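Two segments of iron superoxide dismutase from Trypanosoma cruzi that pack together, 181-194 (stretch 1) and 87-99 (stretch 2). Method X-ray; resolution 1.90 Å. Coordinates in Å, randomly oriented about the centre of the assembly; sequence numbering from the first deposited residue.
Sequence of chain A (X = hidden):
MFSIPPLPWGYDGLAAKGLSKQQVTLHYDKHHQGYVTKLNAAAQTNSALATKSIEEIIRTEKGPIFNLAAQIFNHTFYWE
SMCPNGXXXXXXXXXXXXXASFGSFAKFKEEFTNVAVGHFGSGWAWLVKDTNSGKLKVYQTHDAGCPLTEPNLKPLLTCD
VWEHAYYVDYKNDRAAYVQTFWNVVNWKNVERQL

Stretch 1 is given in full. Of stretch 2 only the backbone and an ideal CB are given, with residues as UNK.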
# COMPACT_ATOMS: atom_id res chain seq x y z
N PHE A 181 -14.28 11.91 1.72
CA PHE A 181 -14.76 11.35 0.45
C PHE A 181 -16.27 11.47 0.38
O PHE A 181 -16.82 11.86 -0.65
CB PHE A 181 -14.31 9.88 0.29
CG PHE A 181 -14.80 9.23 -0.97
CD1 PHE A 181 -14.15 9.45 -2.18
CD2 PHE A 181 -15.91 8.40 -0.95
CE1 PHE A 181 -14.61 8.85 -3.35
CE2 PHE A 181 -16.37 7.79 -2.12
CZ PHE A 181 -15.71 8.02 -3.32
N TRP A 182 -16.95 11.19 1.49
CA TRP A 182 -18.42 11.27 1.50
C TRP A 182 -18.90 12.69 1.22
O TRP A 182 -19.96 12.87 0.61
CB TRP A 182 -19.02 10.75 2.80
CG TRP A 182 -18.92 9.26 2.96
CD1 TRP A 182 -18.27 8.60 3.95
CD2 TRP A 182 -19.50 8.26 2.12
NE1 TRP A 182 -18.40 7.24 3.78
CE2 TRP A 182 -19.15 7.01 2.66
CE3 TRP A 182 -20.28 8.29 0.95
CZ2 TRP A 182 -19.54 5.81 2.07
CZ3 TRP A 182 -20.67 7.10 0.38
CH2 TRP A 182 -20.30 5.87 0.94
N ASN A 183 -18.13 13.68 1.64
CA ASN A 183 -18.49 15.08 1.40
C ASN A 183 -18.29 15.52 -0.04
O ASN A 183 -18.73 16.60 -0.41
CB ASN A 183 -17.69 16.02 2.32
CG ASN A 183 -18.12 15.94 3.76
OD1 ASN A 183 -17.37 16.33 4.67
ND2 ASN A 183 -19.33 15.45 4.00
N VAL A 184 -17.62 14.70 -0.86
CA VAL A 184 -17.38 15.04 -2.26
C VAL A 184 -17.87 14.01 -3.29
O VAL A 184 -17.59 14.16 -4.48
CB VAL A 184 -15.87 15.36 -2.52
CG1 VAL A 184 -15.45 16.58 -1.73
CG2 VAL A 184 -14.98 14.17 -2.21
N VAL A 185 -18.62 13.00 -2.86
CA VAL A 185 -19.11 11.98 -3.81
C VAL A 185 -19.94 12.63 -4.91
O VAL A 185 -20.83 13.41 -4.63
CB VAL A 185 -19.98 10.89 -3.12
CG1 VAL A 185 -20.64 9.96 -4.17
CG2 VAL A 185 -19.16 10.09 -2.18
N ASN A 186 -19.63 12.28 -6.15
CA ASN A 186 -20.31 12.81 -7.32
C ASN A 186 -21.46 11.89 -7.71
O ASN A 186 -21.31 11.00 -8.55
CB ASN A 186 -19.30 12.96 -8.47
CG ASN A 186 -19.86 13.71 -9.65
OD1 ASN A 186 -21.05 13.96 -9.73
ND2 ASN A 186 -18.98 14.08 -10.58
N TRP A 187 -22.62 12.09 -7.08
CA TRP A 187 -23.80 11.28 -7.39
C TRP A 187 -24.24 11.43 -8.85
O TRP A 187 -24.83 10.51 -9.40
CB TRP A 187 -24.96 11.59 -6.44
CG TRP A 187 -24.61 11.28 -5.03
CD1 TRP A 187 -24.47 12.16 -4.01
CD2 TRP A 187 -24.25 10.00 -4.50
NE1 TRP A 187 -24.09 11.51 -2.86
CE2 TRP A 187 -23.95 10.18 -3.13
CE3 TRP A 187 -24.20 8.70 -5.02
CZ2 TRP A 187 -23.59 9.12 -2.29
CZ3 TRP A 187 -23.83 7.65 -4.20
CH2 TRP A 187 -23.53 7.87 -2.85
N LYS A 188 -23.95 12.57 -9.47
CA LYS A 188 -24.27 12.76 -10.89
C LYS A 188 -23.51 11.74 -11.75
O LYS A 188 -24.09 11.14 -12.67
CB LYS A 188 -23.94 14.19 -11.33
CG LYS A 188 -24.84 15.26 -10.71
CD LYS A 188 -24.22 16.65 -10.72
CE LYS A 188 -23.85 17.13 -12.12
NZ LYS A 188 -22.37 17.19 -12.33
N ASN A 189 -22.24 11.52 -11.43
CA ASN A 189 -21.46 10.51 -12.15
C ASN A 189 -21.97 9.10 -11.91
O ASN A 189 -22.05 8.31 -12.84
CB ASN A 189 -19.98 10.58 -11.79
CG ASN A 189 -19.11 9.84 -12.79
OD1 ASN A 189 -18.49 8.82 -12.47
ND2 ASN A 189 -19.04 10.36 -14.00
N VAL A 190 -22.33 8.79 -10.66
CA VAL A 190 -22.91 7.49 -10.33
C VAL A 190 -24.16 7.23 -11.18
O VAL A 190 -24.31 6.16 -11.77
CB VAL A 190 -23.24 7.37 -8.82
CG1 VAL A 190 -23.89 6.04 -8.49
CG2 VAL A 190 -21.98 7.57 -7.97
N GLU A 191 -25.04 8.23 -11.27
CA GLU A 191 -26.26 8.10 -12.06
C GLU A 191 -25.95 7.80 -13.53
O GLU A 191 -26.62 6.99 -14.14
CB GLU A 191 -27.10 9.36 -11.95
CG GLU A 191 -28.46 9.23 -12.62
CD GLU A 191 -29.37 10.42 -12.36
OE1 GLU A 191 -28.97 11.33 -11.61
OE2 GLU A 191 -30.49 10.44 -12.91
N ARG A 192 -24.93 8.46 -14.08
CA ARG A 192 -24.49 8.23 -15.46
C ARG A 192 -24.01 6.81 -15.74
O ARG A 192 -24.10 6.33 -16.88
CB ARG A 192 -23.36 9.21 -15.82
CG ARG A 192 -23.84 10.62 -16.17
CD ARG A 192 -22.72 11.50 -16.74
NE ARG A 192 -21.72 11.84 -15.72
CZ ARG A 192 -21.66 12.99 -15.03
NH1 ARG A 192 -22.54 13.97 -15.23
NH2 ARG A 192 -20.70 13.17 -14.14
N GLN A 193 -23.47 6.15 -14.72
CA GLN A 193 -22.95 4.78 -14.86
C GLN A 193 -24.01 3.67 -14.72
O GLN A 193 -23.72 2.52 -15.03
CB GLN A 193 -21.86 4.51 -13.82
CG GLN A 193 -20.77 5.55 -13.74
CD GLN A 193 -20.19 5.93 -15.08
OE1 GLN A 193 -19.83 5.06 -15.87
NE2 GLN A 193 -20.09 7.24 -15.34
N LEU A 194 -25.19 4.00 -14.20
CA LEU A 194 -26.24 3.01 -13.95
C LEU A 194 -26.63 2.21 -15.19
O LEU A 194 -26.76 2.79 -16.27
CB LEU A 194 -27.51 3.66 -13.40
CG LEU A 194 -27.53 4.08 -11.93
CD1 LEU A 194 -28.87 4.68 -11.60
CD2 LEU A 194 -27.24 2.89 -11.02
OXT LEU A 194 -26.81 1.00 -15.06
N UNK A 87 -21.42 15.28 -2.55
CA UNK A 87 -21.66 14.96 -1.16
C UNK A 87 -23.13 14.77 -0.86
O UNK A 87 -23.96 14.79 -1.75
CB UNK A 87 -21.08 16.06 -0.26
N UNK A 88 -23.44 14.59 0.42
CA UNK A 88 -24.81 14.37 0.85
C UNK A 88 -25.37 13.06 0.33
O UNK A 88 -24.61 12.15 -0.01
CB UNK A 88 -25.70 15.53 0.39
N UNK A 89 -26.69 12.96 0.27
CA UNK A 89 -27.37 11.74 -0.15
C UNK A 89 -27.82 11.88 -1.59
O UNK A 89 -28.17 12.98 -2.03
CB UNK A 89 -28.56 11.43 0.76
N UNK A 90 -27.84 10.78 -2.34
CA UNK A 90 -28.37 10.83 -3.71
C UNK A 90 -29.89 10.94 -3.68
O UNK A 90 -30.50 10.63 -2.65
CB UNK A 90 -27.94 9.59 -4.50
N UNK A 91 -30.47 11.42 -4.78
CA UNK A 91 -31.91 11.39 -5.01
C UNK A 91 -32.20 10.55 -6.26
O UNK A 91 -31.27 10.01 -6.88
CB UNK A 91 -32.47 12.81 -5.16
N UNK A 92 -33.47 10.43 -6.62
CA UNK A 92 -33.86 9.83 -7.88
C UNK A 92 -33.50 8.37 -8.00
O UNK A 92 -33.62 7.62 -7.02
CB UNK A 92 -33.22 10.60 -9.04
N UNK A 93 -33.06 7.96 -9.19
CA UNK A 93 -32.82 6.55 -9.51
C UNK A 93 -31.67 5.95 -8.70
O UNK A 93 -31.75 4.79 -8.30
CB UNK A 93 -32.53 6.40 -11.00
N UNK A 94 -30.62 6.73 -8.47
CA UNK A 94 -29.51 6.26 -7.64
C UNK A 94 -29.99 5.95 -6.21
O UNK A 94 -29.65 4.90 -5.66
CB UNK A 94 -28.39 7.30 -7.61
N UNK A 95 -30.78 6.85 -5.63
CA UNK A 95 -31.37 6.61 -4.31
C UNK A 95 -32.21 5.34 -4.35
O UNK A 95 -32.08 4.49 -3.47
CB UNK A 95 -32.22 7.80 -3.86
N UNK A 96 -33.07 5.21 -5.36
CA UNK A 96 -33.96 4.05 -5.47
C UNK A 96 -33.17 2.75 -5.48
O UNK A 96 -33.53 1.79 -4.79
CB UNK A 96 -34.82 4.15 -6.73
N UNK A 97 -32.12 2.70 -6.29
CA UNK A 97 -31.34 1.47 -6.48
C UNK A 97 -30.54 1.16 -5.22
O UNK A 97 -30.44 0.01 -4.82
CB UNK A 97 -30.41 1.60 -7.68
N UNK A 98 -30.00 2.18 -4.56
CA UNK A 98 -29.30 1.98 -3.29
C UNK A 98 -30.24 1.43 -2.21
O UNK A 98 -29.90 0.47 -1.51
CB UNK A 98 -28.68 3.30 -2.82
N UNK A 99 -31.41 2.02 -2.09
CA UNK A 99 -32.41 1.59 -1.11
C UNK A 99 -32.85 0.14 -1.36
O UNK A 99 -33.00 -0.64 -0.43
CB UNK A 99 -33.62 2.52 -1.15

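Position 87 lies against the backbone of residues 182-185. Its phi is 89°, which by itself favours glycine. The ideal CB would sit 2.4 Å from Asn183 O, a clash. Only glycine fits. The deposited residue is Gly87. Its N donates a hydrogen bond to Val185 O (2.9 Å, 168°). Its CA makes CH...O contacts with Trp182 O at 3.2 Å and Asn183 O at 3.4 Å.

Position 88 also has a positive phi, but its CB would point away from stretch 1. Here the backbone, not crowding, argues for glycine: phi 66° with psi -158° is poorly tolerated by other residues. The residue is Gly88. Its O accepts a hydrogen bond from Trp187 NE1 (3.0 Å), near the plane of the indole. Water 1 accepts from Gly88 N and from Asn183 ND2, both at 2.9 Å. Water 2 donates to Gly88 O (2.6 Å) and Trp182 O (2.8 Å).

Position 89 points away, and its CB has nothing of stretch 1 within 5.5 Å. Many residues would do, polar ones included. It is Glu89.

Position 90 points toward stretch 1, with its ideal CB 3.7 Å from Trp187 CD2. A compact apolar side chain would suit the indole face. Phi -74° and psi 159° also allow proline. The residue is Pro90. Its CD is 3.9 Å from the centroid of the six-membered ring of Trp187, a CH-pi contact over the face.

Position 91 points sideways and makes no contact; a small polar residue is plausible, and many others would do. It is Thr91.

Position 92 has a phi of 65° and a psi of -141°, which favour glycine. Its ideal CB would be 4.7 Å from Glu191 OE2, so space is not the constraint. It is Gly92.

Position 93 starts toward Leu194 and Glu191 OE2. A long side chain with an apolar stem would suit, and a basic end would be reasonable near an acid. It is Lys93. Its CG lies 3.9 Å from Leu194 CD1, but its end leads away, and NZ forms a salt bridge with OE2 of residue 97 (3.0 Å). Water 3 links Lys93 N (3.2 Å) to Glu191 OE2 (2.7 Å).

Position 94 faces Trp187, Val190, Glu191 and Leu194. Valine, isoleucine or leucine could be considered. It is Val94, chi1 t. Its CG1 meets Trp187 CE3 at 3.9 Å and Val190 CG1 at 4.0 Å; its CG2 lies 3.5 Å from Glu191 CA and 3.9 Å from Leu194 CD1.

Positions 95, 96 and 99 are out of reach and little constrained: Ala95, Asp96 and Asn99.

Position 97 points toward Leu194 CD2, 4.8 Å from the ideal CB. An apolar or long polar residue would fit. It is Glu97, with OE2 3.7 Å from Leu194 CD1.

Position 98 points toward stretch 1 from farther off, so a long apolar side chain suits. Ile98 places CD1 4.1 Å from Trp187 CZ3.

Stretch 2 (87-99) GGEPTGKVADEIN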
# COMPACT_ATOMS: atom_id res chain seq x y z
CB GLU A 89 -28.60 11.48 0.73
CG GLU A 89 -28.26 11.16 2.18
CD GLU A 89 -29.36 10.43 2.93
OE1 GLU A 89 -30.35 9.99 2.28
OE2 GLU A 89 -29.24 10.29 4.17
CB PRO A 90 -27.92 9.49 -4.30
CG PRO A 90 -27.80 8.58 -3.16
CD PRO A 90 -27.41 9.43 -1.96
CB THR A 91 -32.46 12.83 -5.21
OG1 THR A 91 -31.70 13.50 -6.24
CG2 THR A 91 -32.23 13.68 -3.97
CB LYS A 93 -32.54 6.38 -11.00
CG LYS A 93 -32.71 4.96 -11.52
CD LYS A 93 -34.18 4.49 -11.48
CE LYS A 93 -34.43 3.30 -12.41
NZ LYS A 93 -33.88 2.01 -11.87
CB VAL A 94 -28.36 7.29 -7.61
CG1 VAL A 94 -27.32 6.91 -6.56
CG2 VAL A 94 -27.71 7.38 -8.97
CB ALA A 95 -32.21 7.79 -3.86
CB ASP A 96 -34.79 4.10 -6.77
CG ASP A 96 -35.85 5.20 -6.78
OD1 ASP A 96 -36.19 5.77 -5.72
OD2 ASP A 96 -36.39 5.56 -7.85
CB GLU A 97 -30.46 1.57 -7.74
CG GLU A 97 -31.29 1.69 -9.03
CD GLU A 97 -30.65 1.11 -10.28
OE1 GLU A 97 -29.86 0.15 -10.20
OE2 GLU A 97 -30.97 1.61 -11.38
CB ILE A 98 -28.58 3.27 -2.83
CG1 ILE A 98 -27.32 3.47 -3.67
CG2 ILE A 98 -28.21 3.20 -1.33
CD1 ILE A 98 -26.60 4.77 -3.44
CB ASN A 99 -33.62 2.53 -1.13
CG ASN A 99 -33.32 3.92 -0.60
OD1 ASN A 99 -32.34 4.12 0.14
ND2 ASN A 99 -34.14 4.90 -0.99
O HOH W 1 -21.87 15.52 2.69
O HOH W 2 -22.26 11.25 0.82
O HOH W 3 -32.62 10.28 -11.32
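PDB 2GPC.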